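PDB 3U0J: type III effector HopU1 from Pseudomonas syringae pv. tomato, which probably transfers ADP-ribose from NAD+ to arginine side chains of target proteins, as mono-ADP-ribosyltransferases of its family do. Local coordinates for residues E136-D141 with H147-S152; P89-A94 with L151-N156. One frame throughout, in Å; residues are numbered along the deposited sequence.

Contact 1 (E136-D141 with H147-S152); sequences EIDNHD and HIKMLS
D138 and K149 form a salt bridge between the loop that precedes helix 145-162 and the helix it leads into, a loop-on-helix contact within the ADP-ribosyltransferase exoenzyme region of the chain. K149 NZ donates a hydrogen bond to D138 OD1 at 3.2 Å, arriving on the syn side of that oxygen but 29° out of the carboxylate plane; D138 itself is exposed and poorly ordered. The chains of D138 and K149 meet at about a right angle, and a bend at chi3 (-56°) turns the end of the lysine toward the acid. The stronger partner of K149 NZ is D43 of helix 41-52, by a second salt bridge. The ammonium group thus has two carboxylate partners, which would probably stabilise its charged form.

Behind the charged end, the methylenes of K149 run along I137: CD lies 3.9 Å from the carbonyl oxygen I137 O, and CG comes within 4.1 Å of I137 CG2. The other neighbour of that methyl is I148, whose CG2 branch, anti to its own backbone N, stands 4.0 Å from I137 CG2. I148 is also covered by Y123 and L124 of helix 116-126. The H140 ring borders the cluster, its CD2 4.4 Å from I148 CG2 in an oblique approach.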
loop_
_atom_site.group_PDB
_atom_site.type_symbol
_atom_site.label_atom_id
_atom_site.label_comp_id
_atom_site.label_asym_id
_atom_site.label_seq_id
_atom_site.Cartn_x
_atom_site.Cartn_y
_atom_site.Cartn_z
ATOM N N GLU A 136 -8.820 -16.041 2.051
ATOM C CA GLU A 136 -8.707 -16.285 3.490
ATOM C C GLU A 136 -8.545 -15.017 4.353
ATOM O O GLU A 136 -7.930 -15.092 5.413
ATOM C CB GLU A 136 -7.549 -17.270 3.779
ATOM C CG GLU A 136 -7.872 -18.746 3.488
ATOM C CD GLU A 136 -6.685 -19.705 3.682
ATOM O OE1 GLU A 136 -6.142 -19.798 4.812
ATOM O OE2 GLU A 136 -6.319 -20.395 2.701
ATOM N N ILE A 137 -9.097 -13.875 3.930
ATOM C CA ILE A 137 -8.924 -12.616 4.682
ATOM C C ILE A 137 -9.637 -12.596 6.038
ATOM O O ILE A 137 -9.361 -11.725 6.883
ATOM C CB ILE A 137 -9.388 -11.348 3.914
ATOM C CG1 ILE A 137 -9.672 -11.637 2.451
ATOM C CG2 ILE A 137 -8.359 -10.205 4.045
ATOM C CD1 ILE A 137 -9.618 -10.365 1.610
ATOM N N ASP A 138 -10.555 -13.537 6.249
ATOM C CA ASP A 138 -11.265 -13.589 7.521
ATOM C C ASP A 138 -10.614 -14.543 8.524
ATOM O O ASP A 138 -11.236 -14.947 9.506
ATOM C CB ASP A 138 -12.754 -13.892 7.316
ATOM C CG ASP A 138 -13.612 -12.623 7.289
ATOM O OD1 ASP A 138 -14.047 -12.174 8.379
ATOM O OD2 ASP A 138 -13.858 -12.083 6.181
ATOM N N ASN A 139 -9.353 -14.881 8.270
ATOM C CA ASN A 139 -8.574 -15.719 9.173
ATOM C C ASN A 139 -7.306 -15.004 9.628
ATOM O O ASN A 139 -6.289 -15.642 9.909
ATOM C CB ASN A 139 -8.209 -17.058 8.514
ATOM C CG ASN A 139 -9.394 -18.016 8.420
ATOM O OD1 ASN A 139 -10.142 -18.207 9.385
ATOM N ND2 ASN A 139 -9.558 -18.635 7.251
ATOM N N HIS A 140 -7.369 -13.677 9.694
ATOM C CA HIS A 140 -6.244 -12.879 10.192
ATOM C C HIS A 140 -6.459 -12.456 11.659
ATOM O O HIS A 140 -7.549 -12.634 12.210
ATOM C CB HIS A 140 -5.995 -11.637 9.303
ATOM C CG HIS A 140 -5.439 -11.946 7.940
ATOM N ND1 HIS A 140 -4.260 -12.638 7.749
ATOM C CD2 HIS A 140 -5.892 -11.630 6.701
ATOM C CE1 HIS A 140 -4.024 -12.752 6.452
ATOM N NE2 HIS A 140 -5.000 -12.149 5.794
ATOM N N ASP A 141 -5.407 -11.903 12.267
ATOM C CA ASP A 141 -5.410 -11.365 13.634
ATOM C C ASP A 141 -6.519 -10.335 13.870
ATOM O O ASP A 141 -6.586 -9.312 13.191
ATOM C CB ASP A 141 -4.037 -10.738 13.944
ATOM C CG ASP A 141 -3.886 -10.286 15.406
ATOM O OD1 ASP A 141 -4.813 -9.643 15.962
ATOM O OD2 ASP A 141 -2.809 -10.556 15.993
ATOM N N HIS A 147 -8.813 -3.448 9.360
ATOM C CA HIS A 147 -8.142 -2.553 8.419
ATOM C C HIS A 147 -7.662 -3.296 7.170
ATOM O O HIS A 147 -7.715 -2.774 6.048
ATOM C CB HIS A 147 -6.960 -1.851 9.095
ATOM C CG HIS A 147 -6.142 -1.006 8.166
ATOM N ND1 HIS A 147 -6.465 0.303 7.874
ATOM C CD2 HIS A 147 -5.009 -1.279 7.472
ATOM C CE1 HIS A 147 -5.569 0.800 7.040
ATOM N NE2 HIS A 147 -4.673 -0.137 6.780
ATOM N N ILE A 148 -7.170 -4.511 7.359
ATOM C CA ILE A 148 -6.681 -5.242 6.207
ATOM C C ILE A 148 -7.835 -5.418 5.245
ATOM O O ILE A 148 -7.692 -5.207 4.038
ATOM C CB ILE A 148 -6.085 -6.600 6.594
ATOM C CG1 ILE A 148 -4.770 -6.385 7.352
ATOM C CG2 ILE A 148 -5.842 -7.411 5.361
ATOM C CD1 ILE A 148 -4.213 -7.615 8.023
ATOM N N LYS A 149 -8.991 -5.764 5.802
ATOM C CA LYS A 149 -10.156 -6.048 4.991
ATOM C C LYS A 149 -10.643 -4.769 4.346
ATOM O O LYS A 149 -10.954 -4.754 3.165
ATOM C CB LYS A 149 -11.265 -6.738 5.801
ATOM C CG LYS A 149 -10.833 -8.045 6.473
ATOM C CD LYS A 149 -12.028 -8.918 6.854
ATOM C CE LYS A 149 -13.038 -8.178 7.747
ATOM N NZ LYS A 149 -14.292 -8.967 7.981
ATOM N N MET A 150 -10.687 -3.682 5.108
ATOM C CA MET A 150 -11.207 -2.443 4.561
ATOM C C MET A 150 -10.337 -1.984 3.401
ATOM O O MET A 150 -10.863 -1.592 2.358
ATOM C CB MET A 150 -11.342 -1.358 5.630
ATOM C CG MET A 150 -12.481 -0.352 5.356
ATOM S SD MET A 150 -14.092 -1.037 4.870
ATOM C CE MET A 150 -14.676 0.395 4.069
ATOM N N LEU A 151 -9.013 -2.061 3.561
ATOM C CA LEU A 151 -8.097 -1.614 2.507
ATOM C C LEU A 151 -8.253 -2.492 1.267
ATOM O O LEU A 151 -8.316 -1.992 0.136
ATOM C CB LEU A 151 -6.648 -1.650 2.977
ATOM C CG LEU A 151 -5.730 -0.482 2.590
ATOM C CD1 LEU A 151 -4.311 -0.954 2.383
ATOM C CD2 LEU A 151 -6.202 0.271 1.378
ATOM N N SER A 152 -8.324 -3.805 1.472
ATOM C CA SER A 152 -8.546 -4.698 0.353
ATOM C C SER A 152 -9.812 -4.301 -0.401
ATOM O O SER A 152 -9.790 -4.137 -1.612
ATOM C CB SER A 152 -8.638 -6.142 0.823
ATOM O OG SER A 152 -7.405 -6.597 1.341
#

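Contact 2 (P89-A94 with L151-N156); sequences PEECSA and LSSALN
E91 and S153 join helix 89-99 to helix 145-162 where the two cross, a helix-helix packing in which A94 and A154 lie at the crossing, consistent with the close approach of the backbones (CA of E91 to CA of A154, 4.9 Å). The axes of the short segments pass 8.4 Å apart at a signed crossing angle of -105°, nearly perpendicular. S153 OG donates to E91 OE2 at a modelled 2.5 Å; at this resolution so short a value says little about strength. The hydroxyl comes to the anti side of OE2, 31° out of the carboxylate plane. It is placed there by a chi1 of -179°, which sets OG anti to the backbone N.

On its way to the serine, the aliphatic part of E91 lies against A154: CB is 3.6 Å from A154 CB, and CG is 3.8 Å from A154 CA. One helical turn later in helix 89-99, A94 repeats the approach with a methyl group, CB standing 4.1 Å from L151 N. The two neighbouring CA pairs, E91 with A154 and A94 with L151, thus mark the crossing.

Around this first shell, the carboxylate of E91 is held at both oxygens. OE2 also meets R157 in a salt bridge and S39 in a hydrogen bond, and OE1 takes the backbone N of Y88, so its rotation is probably restricted, and R157 would partly offset its negative charge. The S153 hydroxyl has a further partner of its own, with OG hydrogen-bonded to S39 N.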
loop_
_atom_site.group_PDB
_atom_site.type_symbol
_atom_site.label_atom_id
_atom_site.label_comp_id
_atom_site.label_asym_id
_atom_site.label_seq_id
_atom_site.Cartn_x
_atom_site.Cartn_y
_atom_site.Cartn_z
ATOM N N PRO A 89 -16.766 5.871 2.668
ATOM C CA PRO A 89 -15.857 6.723 3.438
ATOM C C PRO A 89 -14.901 5.896 4.295
ATOM O O PRO A 89 -13.737 6.258 4.481
ATOM C CB PRO A 89 -16.801 7.520 4.323
ATOM C CG PRO A 89 -18.060 7.583 3.557
ATOM C CD PRO A 89 -18.173 6.267 2.842
ATOM N N GLU A 90 -15.390 4.783 4.816
ATOM C CA GLU A 90 -14.536 3.903 5.596
ATOM C C GLU A 90 -13.378 3.406 4.720
ATOM O O GLU A 90 -12.265 3.217 5.202
ATOM C CB GLU A 90 -15.347 2.740 6.205
ATOM C CG GLU A 90 -16.379 3.170 7.260
ATOM C CD GLU A 90 -17.741 3.643 6.684
ATOM O OE1 GLU A 90 -17.861 3.880 5.459
ATOM O OE2 GLU A 90 -18.702 3.776 7.474
ATOM N N GLU A 91 -13.629 3.231 3.428
ATOM C CA GLU A 91 -12.592 2.747 2.527
ATOM C C GLU A 91 -11.604 3.851 2.188
ATOM O O GLU A 91 -10.382 3.653 2.218
ATOM C CB GLU A 91 -13.206 2.131 1.272
ATOM C CG GLU A 91 -13.697 0.723 1.507
ATOM C CD GLU A 91 -14.912 0.343 0.682
ATOM O OE1 GLU A 91 -15.509 1.234 0.036
ATOM O OE2 GLU A 91 -15.264 -0.859 0.670
ATOM N N CYS A 92 -12.123 5.029 1.885
ATOM C CA CYS A 92 -11.226 6.162 1.674
ATOM C C CYS A 92 -10.309 6.320 2.875
ATOM O O CYS A 92 -9.101 6.453 2.722
ATOM C CB CYS A 92 -12.012 7.443 1.432
ATOM S SG CYS A 92 -12.917 7.385 -0.103
ATOM N N SER A 93 -10.900 6.279 4.067
ATOM C CA SER A 93 -10.163 6.448 5.320
ATOM C C SER A 93 -9.074 5.387 5.502
ATOM O O SER A 93 -7.979 5.683 5.980
ATOM C CB SER A 93 -11.122 6.429 6.521
ATOM O OG SER A 93 -12.109 7.433 6.398
ATOM N N ALA A 94 -9.384 4.149 5.131
ATOM C CA ALA A 94 -8.416 3.083 5.247
ATOM C C ALA A 94 -7.246 3.392 4.307
ATOM O O ALA A 94 -6.085 3.261 4.690
ATOM C CB ALA A 94 -9.044 1.768 4.930
ATOM N N LEU A 151 -9.013 -2.061 3.561
ATOM C CA LEU A 151 -8.097 -1.614 2.507
ATOM C C LEU A 151 -8.253 -2.492 1.267
ATOM O O LEU A 151 -8.316 -1.992 0.136
ATOM C CB LEU A 151 -6.648 -1.650 2.977
ATOM C CG LEU A 151 -5.730 -0.482 2.590
ATOM C CD1 LEU A 151 -4.311 -0.954 2.383
ATOM C CD2 LEU A 151 -6.202 0.271 1.378
ATOM N N SER A 152 -8.324 -3.805 1.472
ATOM C CA SER A 152 -8.546 -4.698 0.353
ATOM C C SER A 152 -9.812 -4.301 -0.401
ATOM O O SER A 152 -9.790 -4.137 -1.612
ATOM C CB SER A 152 -8.638 -6.142 0.823
ATOM O OG SER A 152 -7.405 -6.597 1.341
ATOM N N SER A 153 -10.910 -4.129 0.320
ATOM C CA SER A 153 -12.160 -3.733 -0.318
ATOM C C SER A 153 -11.981 -2.435 -1.093
ATOM O O SER A 153 -12.442 -2.317 -2.220
ATOM C CB SER A 153 -13.286 -3.579 0.707
ATOM O OG SER A 153 -14.509 -3.217 0.084
ATOM N N ALA A 154 -11.301 -1.466 -0.487
ATOM C CA ALA A 154 -11.115 -0.184 -1.138
ATOM C C ALA A 154 -10.467 -0.385 -2.490
ATOM O O ALA A 154 -10.964 0.113 -3.511
ATOM C CB ALA A 154 -10.277 0.730 -0.293
ATOM N N LEU A 155 -9.353 -1.110 -2.502
ATOM C CA LEU A 155 -8.636 -1.306 -3.750
ATOM C C LEU A 155 -9.518 -2.057 -4.740
ATOM O O LEU A 155 -9.474 -1.789 -5.928
ATOM C CB LEU A 155 -7.324 -2.041 -3.522
ATOM C CG LEU A 155 -6.415 -1.537 -2.396
ATOM C CD1 LEU A 155 -5.101 -2.309 -2.389
ATOM C CD2 LEU A 155 -6.145 -0.035 -2.465
ATOM N N ASN A 156 -10.332 -2.986 -4.261
ATOM C CA ASN A 156 -11.195 -3.730 -5.166
ATOM C C ASN A 156 -12.251 -2.826 -5.825
ATOM O O ASN A 156 -12.384 -2.837 -7.054
ATOM C CB ASN A 156 -11.825 -4.960 -4.486
ATOM C CG ASN A 156 -10.886 -6.180 -4.461
ATOM O OD1 ASN A 156 -10.010 -6.311 -5.299
ATOM N ND2 ASN A 156 -11.092 -7.081 -3.502
#

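Followed from the N terminus, the chain first supplies helix 89-99, then helix 116-126 and the loop holding 136-141, and at last helix 145-162, on which both contacts end. Contact 1 closes a short loop, with five residues between its segments; contact 2 closes a long one of 56 residues, and contact 1 nests inside it, except for L151 and S152, which the two share. Successive turns of one helix therefore serve two partners. M150 bridges them, packing from contact 1's helical segment against A94. Helix 145-162 thereby ties the loop after helix 116-126 to helix 89-99, and the centres of the two contacts lie about 11 Å apart.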